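Local structure of beta-glucanase (3WVJ) at residues N44-L49 with Q205-Y210; S70-G75 with V211-N216; G75-R80 with F151-D156. The protein hydrolyses 1,4-beta-D-glucosidic linkages in mixed-linkage beta-1,3-1,4-glucans, as a lichenase of glycoside hydrolase family 16. All blocks are in the same frame, centred on the assembly; numbering follows the deposited sequence.

Contact 1: N44-L49 with Q205-Y210; sequences NGKMIL and QAEYEY
Met47 lies alongside Tyr208, its terminal methyl CE 3.6 Å from ring atom CD2 of the tyrosine. With CG anti to the backbone N (chi1 -179°) and the chain bent at both following torsions, the thioether curls back to the ring. SD of Met47 ends 5.0 Å from the centroid of the Tyr208 ring, an oblique Met-aromatic contact. Leu49 reaches the ring further out, CD1 to Tyr208 CE2 at 3.8 Å, also obliquely. Beyond it the tyrosine hydroxyl is hydrogen-bonded to Ser92 O, so the ring is held by apolar neighbours along its flank and a polar bond at its end.

The backbones that set this spacing are antiparallel. Met47 pairs with Tyr208 and Leu49 with Ala206 as hydrogen-bonded pairs, two N-H to O bonds in each, while Ile48 and Glu207 form the non-hydrogen-bonded pair between them. These two carry the opposite face, where Ile48 CD1 approaches Glu207 OE2 at 4.0 Å. CG2 of Ile48 meets Gln205 NE2 at 3.5 Å, and that amide is hydrogen-bonded to Thr50. Lys46, extended beyond CG, runs beside Glu209. Its NZ stays 4.6 Å from Glu209 OE2, too far for a salt bridge, though the opposite charges probably attract.

On its other edge strand 46-53 pairs with strand 40-43, and strand 204-214 with strand 75-82, where Glu209 and Tyr210 both face Arg80 in a classic beta bulge. Met47 and Tyr208 pack on Met183, and Leu49 on Leu185, of strand 179-187.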
loop_
_atom_site.group_PDB
_atom_site.type_symbol
_atom_site.label_atom_id
_atom_site.label_comp_id
_atom_site.label_asym_id
_atom_site.label_seq_id
_atom_site.Cartn_x
_atom_site.Cartn_y
_atom_site.Cartn_z
ATOM N N ASN A 44 -14.601 -5.954 12.510
ATOM C CA ASN A 44 -14.639 -7.367 12.055
ATOM C C ASN A 44 -13.323 -8.055 11.904
ATOM O O ASN A 44 -13.120 -8.911 10.993
ATOM C CB ASN A 44 -15.426 -7.622 10.784
ATOM C CG ASN A 44 -16.585 -6.696 10.615
ATOM O OD1 ASN A 44 -16.405 -5.536 10.230
ATOM N ND2 ASN A 44 -17.771 -7.197 10.831
ATOM N N GLY A 45 -12.432 -7.689 12.802
ATOM C CA GLY A 45 -11.058 -8.136 12.685
ATOM C C GLY A 45 -10.205 -7.354 11.705
ATOM O O GLY A 45 -8.981 -7.666 11.560
ATOM N N LYS A 46 -10.807 -6.348 11.051
ATOM C CA LYS A 46 -10.088 -5.597 9.963
ATOM C C LYS A 46 -9.795 -4.113 10.192
ATOM O O LYS A 46 -10.405 -3.479 11.042
ATOM C CB LYS A 46 -10.764 -5.885 8.623
ATOM C CG LYS A 46 -10.873 -7.402 8.505
ATOM C CD LYS A 46 -12.007 -7.857 7.687
ATOM C CE LYS A 46 -12.255 -9.317 8.091
ATOM N NZ LYS A 46 -13.602 -9.692 7.640
ATOM N N MET A 47 -8.758 -3.609 9.518
ATOM C CA MET A 47 -8.539 -2.208 9.436
ATOM C C MET A 47 -9.235 -1.773 8.152
ATOM O O MET A 47 -9.133 -2.451 7.085
ATOM C CB MET A 47 -7.046 -1.937 9.430
ATOM C CG MET A 47 -6.698 -0.466 9.369
ATOM S SD MET A 47 -6.643 0.155 7.663
ATOM C CE MET A 47 -5.010 -0.348 7.135
ATOM N N ILE A 48 -10.003 -0.688 8.226
ATOM C CA ILE A 48 -10.796 -0.231 7.073
ATOM C C ILE A 48 -10.271 1.160 6.661
ATOM O O ILE A 48 -10.044 2.011 7.513
ATOM C CB ILE A 48 -12.277 -0.249 7.436
ATOM C CG1 ILE A 48 -12.602 -1.671 7.822
ATOM C CG2 ILE A 48 -13.137 0.141 6.259
ATOM C CD1 ILE A 48 -13.998 -2.043 7.493
ATOM N N LEU A 49 -9.958 1.339 5.372
ATOM C CA LEU A 49 -9.705 2.648 4.841
ATOM C C LEU A 49 -10.929 3.053 4.062
ATOM O O LEU A 49 -11.419 2.281 3.231
ATOM C CB LEU A 49 -8.491 2.643 3.855
ATOM C CG LEU A 49 -7.149 2.231 4.448
ATOM C CD1 LEU A 49 -6.098 2.386 3.311
ATOM C CD2 LEU A 49 -6.771 3.131 5.605
ATOM N N GLN A 205 -14.257 1.429 0.284
ATOM C CA GLN A 205 -13.330 0.982 1.328
ATOM C C GLN A 205 -12.473 -0.171 0.859
ATOM O O GLN A 205 -12.884 -0.987 0.041
ATOM C CB GLN A 205 -14.039 0.515 2.609
ATOM C CG GLN A 205 -15.410 1.090 2.871
ATOM C CD GLN A 205 -16.127 0.437 4.057
ATOM O OE1 GLN A 205 -16.531 -0.720 3.983
ATOM N NE2 GLN A 205 -16.252 1.190 5.185
ATOM N N ALA A 206 -11.284 -0.229 1.421
ATOM C CA ALA A 206 -10.379 -1.341 1.279
ATOM C C ALA A 206 -10.224 -1.839 2.724
ATOM O O ALA A 206 -10.200 -1.053 3.674
ATOM C CB ALA A 206 -9.011 -0.848 0.740
ATOM N N GLU A 207 -10.037 -3.143 2.864
ATOM C CA GLU A 207 -9.976 -3.782 4.185
ATOM C C GLU A 207 -8.734 -4.646 4.294
ATOM O O GLU A 207 -8.282 -5.265 3.322
ATOM C CB GLU A 207 -11.235 -4.582 4.388
ATOM C CG GLU A 207 -12.509 -3.886 3.935
ATOM C CD GLU A 207 -13.731 -4.675 4.375
ATOM O OE1 GLU A 207 -13.543 -5.773 4.917
ATOM O OE2 GLU A 207 -14.869 -4.213 4.216
ATOM N N TYR A 208 -8.126 -4.635 5.465
ATOM C CA TYR A 208 -6.844 -5.313 5.671
ATOM C C TYR A 208 -6.995 -6.163 6.912
ATOM O O TYR A 208 -7.480 -5.666 7.890
ATOM C CB TYR A 208 -5.738 -4.259 5.879
ATOM C CG TYR A 208 -5.567 -3.285 4.686
ATOM C CD1 TYR A 208 -4.512 -3.451 3.793
ATOM C CD2 TYR A 208 -6.478 -2.242 4.432
ATOM C CE1 TYR A 208 -4.345 -2.606 2.711
ATOM C CE2 TYR A 208 -6.350 -1.418 3.315
ATOM C CZ TYR A 208 -5.242 -1.593 2.474
ATOM O OH TYR A 208 -4.991 -0.827 1.357
ATOM N N GLU A 209 -6.533 -7.406 6.910
ATOM C CA GLU A 209 -6.571 -8.210 8.154
ATOM C C GLU A 209 -5.259 -8.186 8.903
ATOM O O GLU A 209 -5.250 -8.267 10.117
ATOM C CB GLU A 209 -6.924 -9.666 7.882
ATOM C CG GLU A 209 -8.187 -9.886 7.078
ATOM C CD GLU A 209 -8.552 -11.342 7.061
ATOM O OE1 GLU A 209 -7.772 -12.131 7.662
ATOM O OE2 GLU A 209 -9.623 -11.688 6.514
ATOM N N TYR A 210 -4.157 -8.145 8.164
ATOM C CA TYR A 210 -2.839 -8.134 8.815
ATOM C C TYR A 210 -1.735 -7.592 7.894
ATOM O O TYR A 210 -1.948 -7.376 6.697
ATOM C CB TYR A 210 -2.432 -9.505 9.362
ATOM C CG TYR A 210 -2.126 -10.650 8.381
ATOM C CD1 TYR A 210 -1.027 -10.595 7.505
ATOM C CD2 TYR A 210 -2.902 -11.805 8.383
ATOM C CE1 TYR A 210 -0.763 -11.632 6.617
ATOM C CE2 TYR A 210 -2.625 -12.849 7.529
ATOM C CZ TYR A 210 -1.553 -12.755 6.671
ATOM O OH TYR A 210 -1.288 -13.796 5.845
#

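Contact 2: S70-G75 with V211-N216; sequences SFFGYG and VKYYPN
The ring of Tyr213 is covered on both faces. Phe72 CD1 stands 3.7 Å above one face of that ring, toward its rim, and Pro215 N sits 3.8 Å above the opposite face. At the edge, near the ring plane, lie the carbonyl oxygens of Gly73 and Tyr74. The rings of Phe72 and Tyr213 meet edge-to-face, a T-shaped pair in which Phe72 offers the edge and the planes are inclined at 62°. Phe72 also places its CB almost squarely over the tyrosine ring, 4.2 Å from the Tyr213 centroid, as a CH-pi contact.

The phenol is fixed at its far end as well. Tyr213 holds CG anti to its own backbone N (chi1 160°), which directs the ring across to the turn, and its OH donates to Tyr74 O at 2.7 Å. The donor is tilted 27° from that carbonyl plane. Tyr213 CE1 lies 3.3 Å from Gly73 O, an oxygen that accepts a hydrogen bond from Tyr77 OH. Gly73 N, by contrast, is buried with no partner in the model.

Where the connection meets the end of strand 204-214, Gly75 brings its CA within 3.4 Å of Tyr214 O. The absence of a side chain allows this approach, since a CB would run into Tyr214 O; the positive phi is also one that glycine adopts readily.

Tyr213 continues into an edge-to-face pair with Tyr77, and Phe72 meets the ring of Phe8, so the contact belongs to a larger aromatic cluster, with Ile181 also against Phe72. Within the beta-jellyroll of this family 16 enzyme, it fastens the end of strand 204-214 to the short connection between strands 61-72 and 75-82.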
loop_
_atom_site.group_PDB
_atom_site.type_symbol
_atom_site.label_atom_id
_atom_site.label_comp_id
_atom_site.label_asym_id
_atom_site.label_seq_id
_atom_site.Cartn_x
_atom_site.Cartn_y
_atom_site.Cartn_z
ATOM N N SER A 70 8.053 2.381 12.740
ATOM C CA SER A 70 9.334 1.751 12.463
ATOM C C SER A 70 9.669 1.657 10.963
ATOM O O SER A 70 8.794 1.620 10.086
ATOM C CB SER A 70 9.360 0.339 13.040
ATOM O OG SER A 70 9.281 0.401 14.482
ATOM N N PHE A 71 10.979 1.574 10.728
ATOM C CA PHE A 71 11.519 1.335 9.404
ATOM C C PHE A 71 11.929 -0.131 9.386
ATOM O O PHE A 71 12.346 -0.649 10.453
ATOM C CB PHE A 71 12.743 2.193 9.294
ATOM C CG PHE A 71 12.449 3.638 9.098
ATOM C CD1 PHE A 71 12.421 4.170 7.794
ATOM C CD2 PHE A 71 12.322 4.483 10.194
ATOM C CE1 PHE A 71 12.159 5.526 7.609
ATOM C CE2 PHE A 71 12.027 5.834 10.025
ATOM C CZ PHE A 71 11.974 6.361 8.734
ATOM N N PHE A 72 11.829 -0.786 8.215
ATOM C CA PHE A 72 12.104 -2.214 8.059
ATOM C C PHE A 72 13.051 -2.422 6.900
ATOM O O PHE A 72 12.915 -1.759 5.874
ATOM C CB PHE A 72 10.817 -2.980 7.784
ATOM C CG PHE A 72 9.777 -2.836 8.921
ATOM C CD1 PHE A 72 9.617 -3.830 9.856
ATOM C CD2 PHE A 72 9.000 -1.692 9.012
ATOM C CE1 PHE A 72 8.684 -3.699 10.898
ATOM C CE2 PHE A 72 8.090 -1.546 10.033
ATOM C CZ PHE A 72 7.919 -2.545 10.974
ATOM N N GLY A 73 13.983 -3.367 7.057
ATOM C CA GLY A 73 14.995 -3.656 6.013
ATOM C C GLY A 73 14.657 -4.776 5.018
ATOM O O GLY A 73 13.474 -5.140 4.840
ATOM N N TYR A 74 15.683 -5.283 4.323
ATOM C CA TYR A 74 15.522 -6.522 3.513
ATOM C C TYR A 74 14.675 -7.610 4.215
ATOM O O TYR A 74 14.630 -7.669 5.443
ATOM C CB TYR A 74 16.875 -7.079 3.115
ATOM C CG TYR A 74 17.627 -6.084 2.290
ATOM C CD1 TYR A 74 17.045 -5.519 1.155
ATOM C CD2 TYR A 74 18.918 -5.654 2.667
ATOM C CE1 TYR A 74 17.741 -4.597 0.364
ATOM C CE2 TYR A 74 19.617 -4.731 1.883
ATOM C CZ TYR A 74 19.017 -4.200 0.760
ATOM O OH TYR A 74 19.681 -3.285 -0.008
ATOM N N GLY A 75 14.000 -8.452 3.444
ATOM C CA GLY A 75 13.147 -9.492 4.023
ATOM C C GLY A 75 11.804 -9.593 3.309
ATOM O O GLY A 75 11.604 -8.974 2.244
ATOM N N VAL A 211 -0.580 -7.392 8.513
ATOM C CA VAL A 211 0.678 -7.058 7.871
ATOM C C VAL A 211 1.729 -7.798 8.707
ATOM O O VAL A 211 1.692 -7.781 9.978
ATOM C CB VAL A 211 0.910 -5.561 7.968
ATOM C CG1 VAL A 211 2.384 -5.233 7.806
ATOM C CG2 VAL A 211 0.074 -4.828 6.953
ATOM N N LYS A 212 2.605 -8.520 8.008
ATOM C CA LYS A 212 3.688 -9.300 8.612
ATOM C C LYS A 212 4.985 -9.020 7.879
ATOM O O LYS A 212 5.020 -8.817 6.629
ATOM C CB LYS A 212 3.372 -10.793 8.588
ATOM C CG LYS A 212 2.188 -11.172 9.452
ATOM C CD LYS A 212 1.647 -12.556 9.138
ATOM C CE LYS A 212 0.636 -12.966 10.196
ATOM N NZ LYS A 212 0.165 -14.364 9.972
ATOM N N TYR A 213 6.049 -8.920 8.657
ATOM C CA TYR A 213 7.406 -8.829 8.108
ATOM C C TYR A 213 8.313 -9.913 8.722
ATOM O O TYR A 213 8.345 -10.124 9.971
ATOM C CB TYR A 213 7.970 -7.405 8.275
ATOM C CG TYR A 213 9.502 -7.304 8.182
ATOM C CD1 TYR A 213 10.126 -7.039 6.954
ATOM C CD2 TYR A 213 10.319 -7.459 9.324
ATOM C CE1 TYR A 213 11.500 -6.930 6.857
ATOM C CE2 TYR A 213 11.689 -7.358 9.224
ATOM C CZ TYR A 213 12.253 -7.078 7.991
ATOM O OH TYR A 213 13.591 -7.010 7.854
ATOM N N TYR A 214 8.979 -10.642 7.833
ATOM C CA TYR A 214 9.924 -11.664 8.213
ATOM C C TYR A 214 11.308 -11.298 7.657
ATOM O O TYR A 214 11.494 -11.216 6.434
ATOM C CB TYR A 214 9.493 -13.032 7.698
ATOM C CG TYR A 214 8.097 -13.452 8.071
ATOM C CD1 TYR A 214 7.807 -13.996 9.351
ATOM C CD2 TYR A 214 7.062 -13.345 7.148
ATOM C CE1 TYR A 214 6.515 -14.385 9.695
ATOM C CE2 TYR A 214 5.771 -13.744 7.467
ATOM C CZ TYR A 214 5.502 -14.269 8.730
ATOM O OH TYR A 214 4.207 -14.648 9.015
ATOM N N PRO A 215 12.282 -11.073 8.552
ATOM C CA PRO A 215 13.588 -10.633 8.109
ATOM C C PRO A 215 14.331 -11.755 7.412
ATOM O O PRO A 215 15.268 -11.499 6.674
ATOM C CB PRO A 215 14.296 -10.265 9.412
ATOM C CG PRO A 215 13.313 -10.468 10.514
ATOM C CD PRO A 215 12.251 -11.361 9.998
ATOM N N ASN A 216 13.887 -12.988 7.602
ATOM C CA ASN A 216 14.653 -14.156 7.191
ATOM C C ASN A 216 14.003 -14.955 6.067
ATOM O O ASN A 216 14.655 -15.313 5.096
ATOM C CB ASN A 216 14.743 -15.083 8.374
ATOM C CG ASN A 216 13.359 -15.522 8.831
ATOM O OD1 ASN A 216 12.511 -14.687 9.225
ATOM N ND2 ASN A 216 13.087 -16.821 8.702
#

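Contact 3: G75-R80 with F151-D156; sequences GYYEVR and FEWRPD
Strand 75-80 runs antiparallel to strand 151-154, their axes 4.5 Å apart at an angle of 152°, with Gly75-Trp153 and Tyr77-Phe151 as hydrogen-bonded pairs around the non-hydrogen-bonded pair Tyr76-Glu152. Gly75 N and O each bond to Trp153, and Tyr77 N to Phe151 O at 2.9 Å.

On the face of Tyr77, Phe151 and Trp153 the contact is aromatic. Tyr77 CB lies over the Phe151 ring as a CH-pi contact, 4.0 Å from its centroid, whereas the two rings, only 19° from parallel, are slid apart and barely overlap. Further along, Tyr77 OH comes to the edge of the Trp153 ring, 3.6 Å from CE3, while hydrogen-bonding to Gly73 O. This face lies inside the beta-jellyroll, where Phe151 packs on Phe93 and Ile108, and Trp153 on Ile108.

The opposite face is more polar. Tyr76 turns its ring so that Glu152 N lies in plane at the edge, and its OH donates to Glu78 OE1 at 2.6 Å. Arg154, bent at chi2 (-78°), lays its guanidinium over Gly75, whose N sits 3.8 Å above the plane of that group. NE of Arg154 makes a salt bridge to Glu152 OE2 at 3.2 Å, while NH2 bonds to Pro215 O; Glu152 OE1 is hydrogen-bonded to Tyr157 OH.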
loop_
_atom_site.group_PDB
_atom_site.type_symbol
_atom_site.label_atom_id
_atom_site.label_comp_id
_atom_site.label_asym_id
_atom_site.label_seq_id
_atom_site.Cartn_x
_atom_site.Cartn_y
_atom_site.Cartn_z
ATOM N N GLY A 75 14.000 -8.452 3.444
ATOM C CA GLY A 75 13.147 -9.492 4.023
ATOM C C GLY A 75 11.804 -9.593 3.309
ATOM O O GLY A 75 11.604 -8.974 2.244
ATOM N N TYR A 76 10.885 -10.357 3.924
ATOM C CA TYR A 76 9.580 -10.702 3.317
ATOM C C TYR A 76 8.439 -9.953 3.984
ATOM O O TYR A 76 8.249 -10.030 5.228
ATOM C CB TYR A 76 9.310 -12.222 3.317
ATOM C CG TYR A 76 7.977 -12.582 2.693
ATOM C CD1 TYR A 76 7.691 -12.287 1.323
ATOM C CD2 TYR A 76 6.979 -13.157 3.465
ATOM C CE1 TYR A 76 6.467 -12.607 0.768
ATOM C CE2 TYR A 76 5.753 -13.475 2.918
ATOM C CZ TYR A 76 5.489 -13.201 1.585
ATOM O OH TYR A 76 4.218 -13.548 1.095
ATOM N N TYR A 77 7.706 -9.205 3.148
ATOM C CA TYR A 77 6.613 -8.356 3.595
ATOM C C TYR A 77 5.313 -8.995 3.114
ATOM O O TYR A 77 5.187 -9.360 1.925
ATOM C CB TYR A 77 6.730 -6.954 3.018
ATOM C CG TYR A 77 7.908 -6.126 3.495
ATOM C CD1 TYR A 77 7.705 -4.993 4.317
ATOM C CD2 TYR A 77 9.209 -6.458 3.119
ATOM C CE1 TYR A 77 8.786 -4.222 4.736
ATOM C CE2 TYR A 77 10.286 -5.695 3.497
ATOM C CZ TYR A 77 10.081 -4.585 4.311
ATOM O OH TYR A 77 11.156 -3.825 4.662
ATOM N N GLU A 78 4.348 -9.160 4.021
ATOM C CA GLU A 78 3.084 -9.732 3.564
ATOM C C GLU A 78 1.884 -9.014 4.116
ATOM O O GLU A 78 1.839 -8.705 5.301
ATOM C CB GLU A 78 3.023 -11.214 3.912
ATOM C CG GLU A 78 1.819 -11.913 3.338
ATOM C CD GLU A 78 1.814 -13.387 3.668
ATOM O OE1 GLU A 78 2.464 -14.165 2.928
ATOM O OE2 GLU A 78 1.150 -13.781 4.638
ATOM N N VAL A 79 0.909 -8.776 3.257
ATOM C CA VAL A 79 -0.353 -8.213 3.664
ATOM C C VAL A 79 -1.447 -9.226 3.322
ATOM O O VAL A 79 -1.342 -9.927 2.325
ATOM C CB VAL A 79 -0.581 -6.840 2.953
ATOM C CG1 VAL A 79 -0.726 -6.977 1.410
ATOM C CG2 VAL A 79 -1.765 -6.116 3.552
ATOM N N ARG A 80 -2.499 -9.301 4.119
ATOM C CA ARG A 80 -3.745 -9.956 3.727
ATOM C C ARG A 80 -4.830 -8.868 3.687
ATOM O O ARG A 80 -5.008 -8.140 4.675
ATOM C CB ARG A 80 -4.131 -11.088 4.708
ATOM C CG ARG A 80 -5.562 -11.618 4.496
ATOM C CD ARG A 80 -5.871 -12.790 5.452
ATOM N NE ARG A 80 -5.658 -13.963 4.641
ATOM C CZ ARG A 80 -6.596 -14.610 3.973
ATOM N NH1 ARG A 80 -7.885 -14.332 4.121
ATOM N NH2 ARG A 80 -6.217 -15.583 3.180
ATOM N N PHE A 151 6.065 -9.262 -0.933
ATOM C CA PHE A 151 7.325 -9.262 -1.677
ATOM C C PHE A 151 8.493 -9.606 -0.771
ATOM O O PHE A 151 8.522 -9.182 0.407
ATOM C CB PHE A 151 7.575 -7.929 -2.352
ATOM C CG PHE A 151 7.327 -6.729 -1.480
ATOM C CD1 PHE A 151 8.369 -6.144 -0.734
ATOM C CD2 PHE A 151 6.060 -6.141 -1.421
ATOM C CE1 PHE A 151 8.164 -5.018 0.053
ATOM C CE2 PHE A 151 5.847 -5.034 -0.608
ATOM C CZ PHE A 151 6.892 -4.462 0.132
ATOM N N GLU A 152 9.436 -10.402 -1.261
ATOM C CA GLU A 152 10.718 -10.544 -0.565
ATOM C C GLU A 152 11.611 -9.535 -1.258
ATOM O O GLU A 152 11.883 -9.638 -2.459
ATOM C CB GLU A 152 11.323 -11.936 -0.632
ATOM C CG GLU A 152 12.605 -12.046 0.240
ATOM C CD GLU A 152 13.526 -13.236 -0.064
ATOM O OE1 GLU A 152 13.700 -13.608 -1.242
ATOM O OE2 GLU A 152 14.116 -13.823 0.868
ATOM N N TRP A 153 12.047 -8.560 -0.484
ATOM C CA TRP A 153 12.976 -7.530 -0.887
ATOM C C TRP A 153 14.371 -7.880 -0.436
ATOM O O TRP A 153 14.624 -8.132 0.772
ATOM C CB TRP A 153 12.548 -6.207 -0.288
ATOM C CG TRP A 153 13.465 -5.026 -0.509
ATOM C CD1 TRP A 153 14.238 -4.702 -1.649
ATOM C CD2 TRP A 153 13.652 -3.900 0.407
ATOM N NE1 TRP A 153 14.898 -3.498 -1.471
ATOM C CE2 TRP A 153 14.609 -2.977 -0.250
ATOM C CE3 TRP A 153 13.209 -3.614 1.701
ATOM C CZ2 TRP A 153 15.057 -1.811 0.377
ATOM C CZ3 TRP A 153 13.640 -2.434 2.304
ATOM C CH2 TRP A 153 14.538 -1.554 1.665
ATOM N N ARG A 154 15.292 -7.864 -1.398
ATOM C CA ARG A 154 16.694 -8.200 -1.170
ATOM C C ARG A 154 17.582 -7.211 -1.925
ATOM O O ARG A 154 17.096 -6.402 -2.734
ATOM C CB ARG A 154 17.000 -9.657 -1.572
ATOM C CG ARG A 154 16.338 -10.730 -0.715
ATOM C CD ARG A 154 17.070 -10.929 0.612
ATOM N NE ARG A 154 16.178 -11.505 1.604
ATOM C CZ ARG A 154 16.373 -11.417 2.929
ATOM N NH1 ARG A 154 17.455 -10.764 3.396
ATOM N NH2 ARG A 154 15.498 -11.960 3.792
ATOM N N PRO A 155 18.879 -7.228 -1.644
ATOM C CA PRO A 155 19.692 -6.163 -2.256
ATOM C C PRO A 155 19.655 -6.167 -3.775
ATOM O O PRO A 155 19.793 -5.114 -4.423
ATOM C CB PRO A 155 21.113 -6.478 -1.739
ATOM C CG PRO A 155 20.886 -7.332 -0.512
ATOM C CD PRO A 155 19.657 -8.122 -0.771
ATOM N N ASP A 156 19.445 -7.329 -4.391
ATOM C CA ASP A 156 19.480 -7.391 -5.852
ATOM C C ASP A 156 18.122 -7.611 -6.488
ATOM O O ASP A 156 18.027 -7.689 -7.715
ATOM C CB ASP A 156 20.384 -8.529 -6.294
ATOM C CG ASP A 156 21.857 -8.147 -6.288
ATOM O OD1 ASP A 156 22.156 -6.953 -6.433
ATOM O OD2 ASP A 156 22.745 -9.033 -6.174
#

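How the contacts relate
From the N terminus, the first of the contacting segments is 44-49, at the start of strand 46-53; it waits for strand 204-214 near the end of the chain, which closes the long loop of contact 1. The end of strand 61-72 and the short connection after it, 70-75, are tied to 211-216 by contact 2; contacts 1 and 2 therefore cross. Contact 3 starts at Gly75, shared with contact 2, returns at 151-156, and is nested inside both loops. Strand 204-214 bonds to strand 75-82 from Glu207 to Tyr214. Neighbouring strands therefore follow in the order 46-53, 204-214, 75-82, contact 3 adding 147-154 beside 75-82.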